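Local coordinates for erythrocyte membrane protein 1 (Plasmodium falciparum, PDB 2XU0) that probably binds host-cell surface receptors, this chain being its N-terminal segment and first Duffy-binding-like domain, involved in rosetting and in heparin-mediated rosette inhibition, at residues Q311-F316 / E416-L421; K393-Y398 / S427-F432; L435-K440 / D453-I458. The protein carries 10 engineered substitutions. All blocks are in the same frame, centred on the assembly; numbering follows the deposited sequence.

Contact 1: residues Q311-F316 / E416-L421; sequences QFLRWF and EFYENL
Leu-313 of helix 311-338 pushes its branched end between three side chains of helix 415-423: Phe-417, Tyr-418 and Leu-421. Its methyl CD1 does most of the touching, 3.7 Å from Phe-417 CE2 and 3.8 Å from Leu-421 CD1. Leu-313 and Tyr-418 meet tip to tip: Leu-313 CG, anti to its own carbonyl carbon (chi1 -63°), faces Tyr-418 OH at 3.5 Å. Phe-417 instead runs past the leucine in the opposite direction, with CD2 and CE2 its ring atoms nearest the methyl. No hydrogen bond joins the two segments, and the axes stay 12.6 Å apart at their closest, so long side chains have to span the gap; a leucine faced by two aromatic residues does this well without bringing a polar group of its own. The tyrosine also reaches Phe-312, crossing it at about a right angle, its OH lying at the edge of that ring, near the plane, 3.9 Å from Phe-312 CD2. All five residues are buried. The contact belongs to the helical core of a Duffy-binding-like domain, where helix 311-338 leads into the C-terminal subdomain. The N-to-C directions of the short helical segments differ by 56°. Beyond this first shell, Tyr-398 of helix 371-407 packs against Leu-313, while Ile-29 of helix 22-39, in the N-terminal segment, touches Phe-417. Helix 415-423 is tied within itself as well: Asn-420 donates through ND2 to Glu-416 O at 3.1 Å, and the backbone N of Asn-420 reaches the same oxygen from the opposite face of its plane. On another face of helix 311-338, Arg-314 forms salt bridges with Asp-198 and Asp-201 of helix 186-204.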
loop_
_atom_site.group_PDB
_atom_site.type_symbol
_atom_site.label_atom_id
_atom_site.label_comp_id
_atom_site.label_asym_id
_atom_site.label_seq_id
_atom_site.Cartn_x
_atom_site.Cartn_y
_atom_site.Cartn_z
ATOM N N GLN A 311 -8.246 0.456 -6.375
ATOM C CA GLN A 311 -7.768 -0.093 -5.100
ATOM C C GLN A 311 -6.856 -1.317 -5.226
ATOM O O GLN A 311 -5.825 -1.376 -4.550
ATOM C CB GLN A 311 -8.948 -0.342 -4.149
ATOM C CG GLN A 311 -8.526 -0.812 -2.751
ATOM C CD GLN A 311 -9.652 -0.834 -1.796
ATOM O OE1 GLN A 311 -10.611 -1.604 -1.944
ATOM N NE2 GLN A 311 -9.508 -0.060 -0.720
ATOM N N PHE A 312 -7.226 -2.285 -6.090
ATOM C CA PHE A 312 -6.428 -3.485 -6.322
ATOM C C PHE A 312 -5.001 -3.101 -6.783
ATOM O O PHE A 312 -4.034 -3.702 -6.338
ATOM C CB PHE A 312 -7.119 -4.428 -7.363
ATOM C CG PHE A 312 -6.135 -5.449 -7.899
ATOM C CD1 PHE A 312 -5.678 -6.489 -7.092
ATOM C CD2 PHE A 312 -5.564 -5.293 -9.163
ATOM C CE1 PHE A 312 -4.648 -7.333 -7.524
ATOM C CE2 PHE A 312 -4.559 -6.159 -9.604
ATOM C CZ PHE A 312 -4.120 -7.187 -8.786
ATOM N N LEU A 313 -4.879 -2.136 -7.708
ATOM C CA LEU A 313 -3.571 -1.683 -8.206
ATOM C C LEU A 313 -2.733 -1.019 -7.091
ATOM O O LEU A 313 -1.516 -1.225 -7.014
ATOM C CB LEU A 313 -3.752 -0.722 -9.415
ATOM C CG LEU A 313 -4.410 -1.367 -10.646
ATOM C CD1 LEU A 313 -4.661 -0.344 -11.733
ATOM C CD2 LEU A 313 -3.596 -2.603 -11.153
ATOM N N ARG A 314 -3.382 -0.226 -6.251
ATOM C CA ARG A 314 -2.743 0.425 -5.102
ATOM C C ARG A 314 -2.269 -0.637 -4.121
ATOM O O ARG A 314 -1.165 -0.537 -3.647
ATOM C CB ARG A 314 -3.740 1.307 -4.358
ATOM C CG ARG A 314 -4.239 2.497 -5.148
ATOM C CD ARG A 314 -4.919 3.488 -4.236
ATOM N NE ARG A 314 -5.782 2.901 -3.194
ATOM C CZ ARG A 314 -7.106 2.991 -3.171
ATOM N NH1 ARG A 314 -7.762 3.523 -4.191
ATOM N NH2 ARG A 314 -7.788 2.489 -2.158
ATOM N N TRP A 315 -3.096 -1.662 -3.839
ATOM C CA TRP A 315 -2.713 -2.711 -2.895
ATOM C C TRP A 315 -1.577 -3.576 -3.374
ATOM O O TRP A 315 -0.739 -3.960 -2.567
ATOM C CB TRP A 315 -3.910 -3.588 -2.507
ATOM C CG TRP A 315 -4.977 -2.911 -1.681
ATOM C CD1 TRP A 315 -4.919 -1.679 -1.081
ATOM C CD2 TRP A 315 -6.176 -3.544 -1.194
ATOM N NE1 TRP A 315 -6.065 -1.470 -0.330
ATOM C CE2 TRP A 315 -6.834 -2.611 -0.354
ATOM C CE3 TRP A 315 -6.759 -4.811 -1.391
ATOM C CZ2 TRP A 315 -8.078 -2.896 0.250
ATOM C CZ3 TRP A 315 -8.003 -5.078 -0.820
ATOM C CH2 TRP A 315 -8.653 -4.127 -0.020
ATOM N N PHE A 316 -1.540 -3.880 -4.686
ATOM C CA PHE A 316 -0.496 -4.694 -5.271
ATOM C C PHE A 316 0.817 -3.880 -5.273
ATOM O O PHE A 316 1.876 -4.444 -5.030
ATOM C CB PHE A 316 -0.939 -5.118 -6.706
ATOM C CG PHE A 316 -0.191 -6.235 -7.402
ATOM C CD1 PHE A 316 0.802 -6.960 -6.738
ATOM C CD2 PHE A 316 -0.459 -6.548 -8.739
ATOM C CE1 PHE A 316 1.494 -7.999 -7.387
ATOM C CE2 PHE A 316 0.255 -7.560 -9.397
ATOM C CZ PHE A 316 1.207 -8.296 -8.713
ATOM N N GLU A 416 -12.235 3.807 -17.266
ATOM C CA GLU A 416 -11.309 4.780 -17.876
ATOM C C GLU A 416 -9.866 4.548 -17.461
ATOM O O GLU A 416 -8.973 4.744 -18.293
ATOM C CB GLU A 416 -11.701 6.233 -17.583
ATOM C CG GLU A 416 -12.891 6.753 -18.375
ATOM C CD GLU A 416 -12.650 7.058 -19.844
ATOM O OE1 GLU A 416 -13.630 7.003 -20.622
ATOM O OE2 GLU A 416 -11.493 7.361 -20.218
ATOM N N PHE A 417 -9.621 4.154 -16.175
ATOM C CA PHE A 417 -8.241 3.917 -15.707
ATOM C C PHE A 417 -7.591 2.763 -16.466
ATOM O O PHE A 417 -6.483 2.912 -16.975
ATOM C CB PHE A 417 -8.191 3.649 -14.198
ATOM C CG PHE A 417 -6.808 3.840 -13.639
ATOM C CD1 PHE A 417 -6.480 4.994 -12.933
ATOM C CD2 PHE A 417 -5.849 2.833 -13.748
ATOM C CE1 PHE A 417 -5.211 5.152 -12.388
ATOM C CE2 PHE A 417 -4.576 2.997 -13.207
ATOM C CZ PHE A 417 -4.260 4.165 -12.553
ATOM N N TYR A 418 -8.281 1.621 -16.538
ATOM C CA TYR A 418 -7.787 0.445 -17.257
ATOM C C TYR A 418 -7.660 0.753 -18.768
ATOM O O TYR A 418 -6.729 0.248 -19.388
ATOM C CB TYR A 418 -8.585 -0.829 -16.920
ATOM C CG TYR A 418 -8.240 -1.394 -15.555
ATOM C CD1 TYR A 418 -7.078 -2.136 -15.356
ATOM C CD2 TYR A 418 -9.090 -1.213 -14.467
ATOM C CE1 TYR A 418 -6.747 -2.642 -14.093
ATOM C CE2 TYR A 418 -8.784 -1.739 -13.210
ATOM C CZ TYR A 418 -7.606 -2.443 -13.025
ATOM O OH TYR A 418 -7.288 -2.932 -11.777
ATOM N N GLU A 419 -8.497 1.690 -19.314
ATOM C CA GLU A 419 -8.402 2.155 -20.718
ATOM C C GLU A 419 -7.007 2.808 -20.894
ATOM O O GLU A 419 -6.292 2.477 -21.832
ATOM C CB GLU A 419 -9.518 3.189 -21.033
ATOM C CG GLU A 419 -10.479 2.777 -22.139
ATOM C CD GLU A 419 -11.952 2.794 -21.773
ATOM O OE1 GLU A 419 -12.475 3.879 -21.425
ATOM O OE2 GLU A 419 -12.602 1.730 -21.886
ATOM N N ASN A 420 -6.603 3.679 -19.946
ATOM C CA ASN A 420 -5.303 4.351 -19.953
ATOM C C ASN A 420 -4.107 3.423 -19.798
ATOM O O ASN A 420 -3.084 3.695 -20.406
ATOM C CB ASN A 420 -5.248 5.464 -18.924
ATOM C CG ASN A 420 -5.786 6.755 -19.461
ATOM O OD1 ASN A 420 -5.060 7.538 -20.085
ATOM N ND2 ASN A 420 -7.084 6.980 -19.274
ATOM N N LEU A 421 -4.208 2.360 -18.968
ATOM C CA LEU A 421 -3.132 1.370 -18.780
ATOM C C LEU A 421 -2.867 0.651 -20.092
ATOM O O LEU A 421 -1.714 0.378 -20.428
ATOM C CB LEU A 421 -3.517 0.304 -17.728
ATOM C CG LEU A 421 -3.312 0.632 -16.273
ATOM C CD1 LEU A 421 -3.905 -0.452 -15.421
ATOM C CD2 LEU A 421 -1.821 0.812 -15.943
#

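Contact 2: residues K393-Y398 / S427-F432; sequences KQNLKY and STIDKF
Tyr-398 lays its ring against Phe-432 in an offset stack, with centroids 4.4 Å apart and planes at 19°. The overlap is partial: Tyr-398 CE1 sits over one face of the phenylalanine, toward the rim and 3.5 Å from Phe-432 CG, whereas the phenol oxygen passes beyond the ring to meet Phe-432 CB at 3.4 Å. A tyrosine suits this place: its flat ring stacks while OH is hydrogen-bonded to the carbonyl of Tyr-426, just before 427-432. In both aromatic residues CG lies anti to the backbone N (chi1 -176° in Tyr-398), which sends each CG out from its helix toward the other segment. This packing within the C-terminal subdomain of the Duffy-binding-like domain sets the start of helix 429-437 against the long helix 371-407. Ile-429, in the first turn of the shorter helix, slides past the tyrosine in the opposite direction and brings CD1 to 3.5 Å from Tyr-398 CD2. Its unbranched CG1-CD1 arm is long enough to reach the ring while CG1 meets Asn-395 OD1, one turn back along the long helix, at 3.7 Å. At this partly exposed margin the asparagine and isoleucine side chains cross at about a right angle.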
loop_
_atom_site.group_PDB
_atom_site.type_symbol
_atom_site.label_atom_id
_atom_site.label_comp_id
_atom_site.label_asym_id
_atom_site.label_seq_id
_atom_site.Cartn_x
_atom_site.Cartn_y
_atom_site.Cartn_z
ATOM N N LYS A 393 -1.267 -14.908 -6.767
ATOM C CA LYS A 393 -2.695 -14.585 -6.604
ATOM C C LYS A 393 -3.022 -13.214 -7.155
ATOM O O LYS A 393 -4.074 -13.040 -7.742
ATOM C CB LYS A 393 -3.107 -14.644 -5.145
ATOM C CG LYS A 393 -3.214 -16.060 -4.578
ATOM C CD LYS A 393 -3.631 -15.954 -3.162
ATOM C CE LYS A 393 -4.480 -17.120 -2.737
ATOM N NZ LYS A 393 -3.716 -18.016 -1.832
ATOM N N GLN A 394 -2.119 -12.245 -6.965
ATOM C CA GLN A 394 -2.301 -10.863 -7.433
ATOM C C GLN A 394 -2.001 -10.740 -8.912
ATOM O O GLN A 394 -2.610 -9.951 -9.626
ATOM C CB GLN A 394 -1.453 -9.922 -6.599
ATOM C CG GLN A 394 -2.029 -9.775 -5.211
ATOM C CD GLN A 394 -1.070 -9.026 -4.330
ATOM O OE1 GLN A 394 0.003 -9.524 -3.960
ATOM N NE2 GLN A 394 -1.411 -7.801 -4.052
ATOM N N ASN A 395 -1.106 -11.589 -9.382
ATOM C CA ASN A 395 -0.701 -11.724 -10.767
ATOM C C ASN A 395 -1.929 -12.142 -11.567
ATOM O O ASN A 395 -2.213 -11.567 -12.617
ATOM C CB ASN A 395 0.392 -12.798 -10.845
ATOM C CG ASN A 395 1.043 -12.987 -12.171
ATOM O OD1 ASN A 395 0.402 -13.087 -13.223
ATOM N ND2 ASN A 395 2.343 -13.116 -12.130
ATOM N N LEU A 396 -2.671 -13.124 -11.054
ATOM C CA LEU A 396 -3.905 -13.602 -11.671
ATOM C C LEU A 396 -5.001 -12.525 -11.617
ATOM O O LEU A 396 -5.695 -12.310 -12.613
ATOM C CB LEU A 396 -4.401 -14.899 -10.980
ATOM C CG LEU A 396 -3.591 -16.152 -11.244
ATOM C CD1 LEU A 396 -3.902 -17.218 -10.221
ATOM C CD2 LEU A 396 -3.877 -16.703 -12.619
ATOM N N LYS A 397 -5.158 -11.865 -10.471
ATOM C CA LYS A 397 -6.167 -10.825 -10.306
ATOM C C LYS A 397 -5.942 -9.693 -11.298
ATOM O O LYS A 397 -6.919 -9.133 -11.780
ATOM C CB LYS A 397 -6.194 -10.278 -8.856
ATOM C CG LYS A 397 -7.424 -9.360 -8.551
ATOM C CD LYS A 397 -8.709 -10.140 -8.680
ATOM C CE LYS A 397 -9.940 -9.455 -8.169
ATOM N NZ LYS A 397 -11.114 -10.354 -8.322
ATOM N N TYR A 398 -4.668 -9.331 -11.563
ATOM C CA TYR A 398 -4.287 -8.292 -12.510
ATOM C C TYR A 398 -4.804 -8.657 -13.902
ATOM O O TYR A 398 -5.490 -7.853 -14.541
ATOM C CB TYR A 398 -2.759 -8.045 -12.529
ATOM C CG TYR A 398 -2.382 -6.903 -13.447
ATOM C CD1 TYR A 398 -2.493 -5.582 -13.024
ATOM C CD2 TYR A 398 -2.092 -7.128 -14.795
ATOM C CE1 TYR A 398 -2.238 -4.517 -13.891
ATOM C CE2 TYR A 398 -1.797 -6.070 -15.661
ATOM C CZ TYR A 398 -1.890 -4.764 -15.209
ATOM O OH TYR A 398 -1.638 -3.702 -16.049
ATOM N N SER A 427 -1.211 -3.474 -20.669
ATOM C CA SER A 427 -2.219 -4.545 -20.800
ATOM C C SER A 427 -1.541 -5.912 -20.574
ATOM O O SER A 427 -2.182 -6.871 -20.148
ATOM C CB SER A 427 -2.880 -4.509 -22.171
ATOM O OG SER A 427 -4.085 -3.767 -22.110
ATOM N N THR A 428 -0.231 -5.973 -20.853
ATOM C CA THR A 428 0.649 -7.123 -20.651
ATOM C C THR A 428 1.019 -7.120 -19.167
ATOM O O THR A 428 1.424 -6.073 -18.650
ATOM C CB THR A 428 1.914 -6.953 -21.529
ATOM O OG1 THR A 428 1.560 -6.487 -22.836
ATOM C CG2 THR A 428 2.734 -8.223 -21.636
ATOM N N ILE A 429 0.861 -8.270 -18.467
ATOM C CA ILE A 429 1.219 -8.384 -17.049
ATOM C C ILE A 429 2.716 -8.126 -16.884
ATOM O O ILE A 429 3.112 -7.455 -15.940
ATOM C CB ILE A 429 0.717 -9.698 -16.353
ATOM C CG1 ILE A 429 1.240 -9.874 -14.893
ATOM C CG2 ILE A 429 1.038 -10.930 -17.168
ATOM C CD1 ILE A 429 0.771 -8.852 -13.819
ATOM N N ASP A 430 3.522 -8.597 -17.848
ATOM C CA ASP A 430 4.970 -8.430 -17.895
ATOM C C ASP A 430 5.346 -6.943 -17.837
ATOM O O ASP A 430 6.235 -6.602 -17.064
ATOM C CB ASP A 430 5.563 -9.087 -19.154
ATOM C CG ASP A 430 5.075 -10.503 -19.451
ATOM O OD1 ASP A 430 3.834 -10.696 -19.590
ATOM O OD2 ASP A 430 5.931 -11.404 -19.619
ATOM N N LYS A 431 4.651 -6.052 -18.603
ATOM C CA LYS A 431 4.945 -4.610 -18.562
ATOM C C LYS A 431 4.558 -3.992 -17.212
ATOM O O LYS A 431 5.260 -3.122 -16.723
ATOM C CB LYS A 431 4.314 -3.844 -19.740
ATOM C CG LYS A 431 4.661 -4.418 -21.113
ATOM C CD LYS A 431 6.128 -4.241 -21.520
ATOM C CE LYS A 431 6.516 -5.196 -22.627
ATOM N NZ LYS A 431 7.839 -4.859 -23.217
ATOM N N PHE A 432 3.456 -4.450 -16.609
ATOM C CA PHE A 432 3.037 -3.970 -15.300
ATOM C C PHE A 432 4.010 -4.454 -14.208
ATOM O O PHE A 432 4.263 -3.709 -13.264
ATOM C CB PHE A 432 1.553 -4.322 -14.986
ATOM C CG PHE A 432 1.135 -3.768 -13.638
ATOM C CD1 PHE A 432 0.718 -2.450 -13.509
ATOM C CD2 PHE A 432 1.211 -4.555 -12.488
ATOM C CE1 PHE A 432 0.418 -1.912 -12.251
ATOM C CE2 PHE A 432 0.900 -4.025 -11.239
ATOM C CZ PHE A 432 0.503 -2.703 -11.126
#

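Contact 3: residues L435-K440 / D453-I458; sequences LLNNGK and DFNKPI
Asp-453 OD1 is gripped by two N-H groups, one from each side of the contact. Asn-437 ND2 donates to it at 3.0 Å across the contact, with a bent angle of 144°, and the backbone N of Asn-455 reaches it at 3.1 Å from the opposite face of the carboxylate plane. The second bond makes an Asx turn, which starts at the same residue as a type I turn from Asp-453 to Lys-456. Asn-437 uses both ends of its amide: OD1 accepts from Phe-454 N at 2.9 Å in a nearly straight bond (175°), in the carbonyl plane and on a lone pair. Asparagine, with donor and acceptor on one short stalk, thus reads a carboxylate and the next residue's N-H together, its CG held anti to its own carbonyl carbon and pointing toward Asp-453 and Phe-454. Phe-454 adds the apolar half, its ring running past the amide with the planes 26° apart and its CD2 lying 3.6 Å from Leu-436 CB. The pairing ties the C-terminal end of helix 429-437 to the turn leading into helix 457-460. Leu-436 and Phe-454 also both pack on helix 311-338, through Phe-316 and Phe-323 respectively, and Leu-436 touches Ala-22 of helix 22-39.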
loop_
_atom_site.group_PDB
_atom_site.type_symbol
_atom_site.label_atom_id
_atom_site.label_comp_id
_atom_site.label_asym_id
_atom_site.label_seq_id
_atom_site.Cartn_x
_atom_site.Cartn_y
_atom_site.Cartn_z
ATOM N N LEU A 435 7.017 -2.239 -13.737
ATOM C CA LEU A 435 6.728 -1.062 -12.897
ATOM C C LEU A 435 6.968 -1.400 -11.411
ATOM O O LEU A 435 7.495 -0.563 -10.667
ATOM C CB LEU A 435 5.275 -0.590 -13.096
ATOM C CG LEU A 435 4.835 -0.178 -14.512
ATOM C CD1 LEU A 435 3.415 0.419 -14.495
ATOM C CD2 LEU A 435 5.861 0.738 -15.209
ATOM N N LEU A 436 6.598 -2.632 -10.994
ATOM C CA LEU A 436 6.800 -3.085 -9.619
ATOM C C LEU A 436 8.291 -3.197 -9.327
ATOM O O LEU A 436 8.724 -2.759 -8.259
ATOM C CB LEU A 436 6.044 -4.396 -9.304
ATOM C CG LEU A 436 4.515 -4.364 -9.448
ATOM C CD1 LEU A 436 3.944 -5.708 -9.123
ATOM C CD2 LEU A 436 3.858 -3.250 -8.583
ATOM N N ASN A 437 9.070 -3.718 -10.287
ATOM C CA ASN A 437 10.551 -3.788 -10.222
ATOM C C ASN A 437 11.154 -2.407 -9.998
ATOM O O ASN A 437 12.185 -2.275 -9.345
ATOM C CB ASN A 437 11.139 -4.338 -11.555
ATOM C CG ASN A 437 10.879 -5.809 -11.771
ATOM O OD1 ASN A 437 10.330 -6.488 -10.893
ATOM N ND2 ASN A 437 11.205 -6.330 -12.965
ATOM N N ASN A 438 10.501 -1.384 -10.548
ATOM C CA ASN A 438 10.986 -0.003 -10.527
ATOM C C ASN A 438 10.655 0.779 -9.289
ATOM O O ASN A 438 11.005 1.947 -9.241
ATOM C CB ASN A 438 10.448 0.747 -11.739
ATOM C CG ASN A 438 10.996 0.277 -13.045
ATOM O OD1 ASN A 438 12.119 -0.204 -13.120
ATOM N ND2 ASN A 438 10.210 0.444 -14.100
ATOM N N GLY A 439 9.953 0.176 -8.331
ATOM C CA GLY A 439 9.553 0.874 -7.112
ATOM C C GLY A 439 10.708 1.366 -6.271
ATOM O O GLY A 439 11.816 0.842 -6.384
ATOM N N LYS A 440 10.473 2.365 -5.415
ATOM C CA LYS A 440 11.524 2.916 -4.540
ATOM C C LYS A 440 12.329 1.797 -3.814
ATOM O O LYS A 440 13.558 1.700 -3.970
ATOM C CB LYS A 440 10.908 3.905 -3.535
ATOM C CG LYS A 440 11.925 4.744 -2.753
ATOM C CD LYS A 440 11.265 5.549 -1.626
ATOM C CE LYS A 440 10.958 6.969 -2.036
ATOM N NZ LYS A 440 10.488 7.798 -0.885
ATOM N N ASP A 453 13.127 -8.974 -9.601
ATOM C CA ASP A 453 12.541 -9.106 -10.937
ATOM C C ASP A 453 11.332 -9.998 -10.832
ATOM O O ASP A 453 11.458 -11.237 -10.803
ATOM C CB ASP A 453 13.551 -9.598 -11.990
ATOM C CG ASP A 453 13.040 -9.600 -13.436
ATOM O OD1 ASP A 453 11.881 -9.196 -13.665
ATOM O OD2 ASP A 453 13.805 -9.979 -14.333
ATOM N N PHE A 454 10.153 -9.359 -10.760
ATOM C CA PHE A 454 8.856 -10.019 -10.652
ATOM C C PHE A 454 8.517 -10.860 -11.884
ATOM O O PHE A 454 7.660 -11.751 -11.790
ATOM C CB PHE A 454 7.746 -9.052 -10.239
ATOM C CG PHE A 454 7.948 -8.534 -8.820
ATOM C CD1 PHE A 454 7.847 -9.394 -7.723
ATOM C CD2 PHE A 454 8.252 -7.195 -8.586
ATOM C CE1 PHE A 454 8.034 -8.917 -6.412
ATOM C CE2 PHE A 454 8.467 -6.722 -7.288
ATOM C CZ PHE A 454 8.350 -7.581 -6.208
ATOM N N ASN A 455 9.211 -10.589 -13.027
ATOM C CA ASN A 455 9.075 -11.366 -14.258
ATOM C C ASN A 455 9.932 -12.650 -14.190
ATOM O O ASN A 455 9.856 -13.469 -15.083
ATOM C CB ASN A 455 9.433 -10.529 -15.497
ATOM C CG ASN A 455 8.426 -9.472 -15.828
ATOM O OD1 ASN A 455 8.747 -8.286 -16.016
ATOM N ND2 ASN A 455 7.179 -9.853 -15.854
ATOM N N LYS A 456 10.724 -12.828 -13.127
ATOM C CA LYS A 456 11.536 -14.026 -12.904
ATOM C C LYS A 456 11.268 -14.485 -11.463
ATOM O O LYS A 456 12.098 -14.258 -10.580
ATOM C CB LYS A 456 13.046 -13.737 -13.167
ATOM C CG LYS A 456 13.360 -13.538 -14.645
ATOM C CD LYS A 456 14.849 -13.617 -14.937
ATOM C CE LYS A 456 15.144 -13.673 -16.422
ATOM N NZ LYS A 456 14.712 -14.959 -17.045
ATOM N N PRO A 457 10.075 -15.060 -11.182
ATOM C CA PRO A 457 9.746 -15.421 -9.797
ATOM C C PRO A 457 10.751 -16.341 -9.114
ATOM O O PRO A 457 11.045 -16.150 -7.937
ATOM C CB PRO A 457 8.344 -16.030 -9.904
ATOM C CG PRO A 457 7.773 -15.438 -11.141
ATOM C CD PRO A 457 8.952 -15.365 -12.086
ATOM N N ILE A 458 11.314 -17.286 -9.856
ATOM C CA ILE A 458 12.320 -18.204 -9.304
ATOM C C ILE A 458 13.506 -17.462 -8.674
ATOM O O ILE A 458 13.891 -17.809 -7.568
ATOM C CB ILE A 458 12.666 -19.328 -10.329
ATOM C CG1 ILE A 458 11.484 -20.349 -10.447
ATOM C CG2 ILE A 458 13.988 -20.052 -10.050
ATOM C CD1 ILE A 458 10.638 -20.620 -9.144
#

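Contact 1 lies in the core, whereas contacts 2 and 3 are partly buried. Neither contact 1 nor contact 2 has a hydrogen bond across it: the first is wholly buried, and the second combines an aromatic stack with an amide at its partly exposed edge. Contact 3 alone relies on a polar clasp, with one phenylalanine ring packed on a leucine. Helix 429-437 supplies its beginning to contact 2 and its end to contact 3. Contacts 1 and 2 touch directly, the Phe-312 ring lying against the backbone of helix 371-407 with CZ 3.3 Å from Gln-394 O. Phe-316, from the 311-316 segment, meets Leu-436 of contact 3, so helix 311-338, part of contact 1, also packs on the other two.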